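Local atomic coordinates of glucokinase (Enterococcus faecalis, PDB entry 2QM1), a protein that probably phosphorylates glucose at the expense of ATP, as a zinc-containing glucokinase of the ROK family. Residues B[50-55]-B[103-108]. Sequence-based numbering, arbitrary orientation.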
loop_
_atom_site.group_PDB
_atom_site.type_symbol
_atom_site.label_atom_id
_atom_site.label_comp_id
_atom_site.label_asym_id
_atom_site.label_seq_id
_atom_site.Cartn_x
_atom_site.Cartn_y
_atom_site.Cartn_z
ATOM N N ILE B 50 30.085 -13.299 7.947
ATOM C CA ILE B 50 29.940 -12.214 6.988
ATOM C C ILE B 50 31.097 -11.261 7.221
ATOM O O ILE B 50 31.742 -10.825 6.269
ATOM C CB ILE B 50 28.560 -11.511 7.168
ATOM C CG1 ILE B 50 27.396 -12.476 6.779
ATOM C CG2 ILE B 50 28.513 -10.186 6.441
ATOM C CD1 ILE B 50 25.923 -11.840 7.006
ATOM N N ILE B 51 31.349 -10.947 8.496
ATOM C CA ILE B 51 32.479 -10.098 8.878
ATOM C C ILE B 51 33.801 -10.676 8.368
ATOM O O ILE B 51 34.608 -9.972 7.721
ATOM C CB ILE B 51 32.526 -9.960 10.400
ATOM C CG1 ILE B 51 31.302 -9.132 10.900
ATOM C CG2 ILE B 51 33.919 -9.432 10.847
ATOM C CD1 ILE B 51 31.132 -9.142 12.447
ATOM N N GLU B 52 34.025 -11.961 8.671
ATOM C CA GLU B 52 35.182 -12.695 8.172
ATOM C C GLU B 52 35.332 -12.720 6.662
ATOM O O GLU B 52 36.440 -12.577 6.182
ATOM C CB GLU B 52 35.218 -14.123 8.706
ATOM C CG GLU B 52 36.412 -14.940 8.263
ATOM C CD GLU B 52 37.770 -14.233 8.453
ATOM O OE1 GLU B 52 38.656 -14.460 7.609
ATOM O OE2 GLU B 52 37.957 -13.467 9.429
ATOM N N SER B 53 34.238 -12.956 5.931
ATOM C CA SER B 53 34.319 -13.045 4.477
ATOM C C SER B 53 34.731 -11.677 3.868
ATOM O O SER B 53 35.508 -11.617 2.926
ATOM C CB SER B 53 32.984 -13.528 3.913
ATOM O OG SER B 53 32.988 -13.547 2.492
ATOM N N ILE B 54 34.216 -10.578 4.422
ATOM C CA ILE B 54 34.601 -9.255 3.961
ATOM C C ILE B 54 36.026 -8.875 4.384
ATOM O O ILE B 54 36.797 -8.352 3.593
ATOM C CB ILE B 54 33.571 -8.199 4.402
ATOM C CG1 ILE B 54 32.293 -8.329 3.569
ATOM C CG2 ILE B 54 34.176 -6.760 4.328
ATOM C CD1 ILE B 54 31.150 -7.630 4.185
ATOM N N ARG B 55 36.388 -9.157 5.617
ATOM C CA ARG B 55 37.746 -8.886 6.024
ATOM C C ARG B 55 38.726 -9.630 5.084
ATOM O O ARG B 55 39.719 -9.054 4.620
ATOM C CB ARG B 55 37.974 -9.338 7.459
ATOM C CG ARG B 55 37.366 -8.421 8.498
ATOM C CD ARG B 55 37.644 -8.988 9.874
ATOM N NE ARG B 55 37.148 -8.139 10.965
ATOM C CZ ARG B 55 36.927 -8.569 12.208
ATOM N NH1 ARG B 55 37.151 -9.836 12.517
ATOM N NH2 ARG B 55 36.467 -7.731 13.135
ATOM N N GLN B 103 26.874 -5.123 15.305
ATOM C CA GLN B 103 27.973 -6.078 15.233
ATOM C C GLN B 103 28.864 -5.803 14.026
ATOM O O GLN B 103 30.092 -5.709 14.145
ATOM C CB GLN B 103 27.446 -7.514 15.273
ATOM C CG GLN B 103 26.520 -7.767 16.524
ATOM C CD GLN B 103 25.776 -9.109 16.564
ATOM O OE1 GLN B 103 25.481 -9.652 17.668
ATOM N NE2 GLN B 103 25.439 -9.635 15.402
ATOM N N ILE B 104 28.249 -5.590 12.874
ATOM C CA ILE B 104 29.028 -5.432 11.655
ATOM C C ILE B 104 29.723 -4.091 11.598
ATOM O O ILE B 104 30.902 -3.996 11.224
ATOM C CB ILE B 104 28.136 -5.691 10.402
ATOM C CG1 ILE B 104 27.655 -7.131 10.477
ATOM C CG2 ILE B 104 28.906 -5.385 9.069
ATOM C CD1 ILE B 104 26.906 -7.590 9.301
ATOM N N GLU B 105 29.000 -3.041 11.950
ATOM C CA GLU B 105 29.582 -1.731 11.874
ATOM C C GLU B 105 30.767 -1.717 12.812
ATOM O O GLU B 105 31.865 -1.237 12.468
ATOM C CB GLU B 105 28.563 -0.650 12.261
ATOM C CG GLU B 105 28.656 0.555 11.378
ATOM C CD GLU B 105 27.551 1.533 11.599
ATOM O OE1 GLU B 105 27.216 1.813 12.773
ATOM O OE2 GLU B 105 27.037 2.034 10.584
ATOM N N SER B 106 30.553 -2.281 13.993
ATOM C CA SER B 106 31.636 -2.343 15.000
ATOM C C SER B 106 32.895 -3.076 14.506
ATOM O O SER B 106 34.020 -2.563 14.579
ATOM C CB SER B 106 31.137 -2.982 16.276
ATOM O OG SER B 106 32.139 -2.826 17.277
ATOM N N ALA B 107 32.680 -4.272 13.970
ATOM C CA ALA B 107 33.754 -5.133 13.496
ATOM C C ALA B 107 34.503 -4.555 12.289
ATOM O O ALA B 107 35.690 -4.781 12.133
ATOM C CB ALA B 107 33.209 -6.501 13.137
ATOM N N LEU B 108 33.782 -3.856 11.424
ATOM C CA LEU B 108 34.307 -3.531 10.100
ATOM C C LEU B 108 34.787 -2.078 9.997
ATOM O O LEU B 108 35.697 -1.791 9.228
ATOM C CB LEU B 108 33.274 -3.888 9.021
ATOM C CG LEU B 108 33.521 -5.100 8.109
ATOM C CD1 LEU B 108 34.633 -6.099 8.598
ATOM C CD2 LEU B 108 32.239 -5.848 7.598
#
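Ile51 and Leu108 bury the most surface where the axes of segments 50-55 and 103-108 approach to 10.3 Å and cross at -34°. CG1 of Ile51 is anti to the carbonyl carbon (chi1 -68°) and the chain continues extended, which carries CD1 onto CB of Ala107 at 3.4 Å, a tight carbon pair. The same isoleucine meets Ile104 through their CG1 atoms, 4.2 Å apart. The two methyls of Leu108 meet different partners: CD2 packs 3.9 Å from CG2 of Ile54, the side chains crossing at about a right angle, while CD1 lies 3.6 Å from CG of Arg55.

The polar part is a single hydrogen bond near the C-terminal end of helix 100-108. Extended from CG to NE, Arg55 offers NH2 to the backbone O of Ala107 at 3.2 Å; the bond is nearly straight (171°), and the oxygen lies in the guanidinium plane. CG2 of Ile51 sits over one face of that group.

Beneath this more exposed side, Ile50, Ile54, Ile104 and Leu108 turn to the mixed sheet containing strands 7-13, 17-24 and 68-75. Away from both metal sites, helices 46-60 and 100-108 thus pack side by side upon it, consistent with an actin-like ATPase fold.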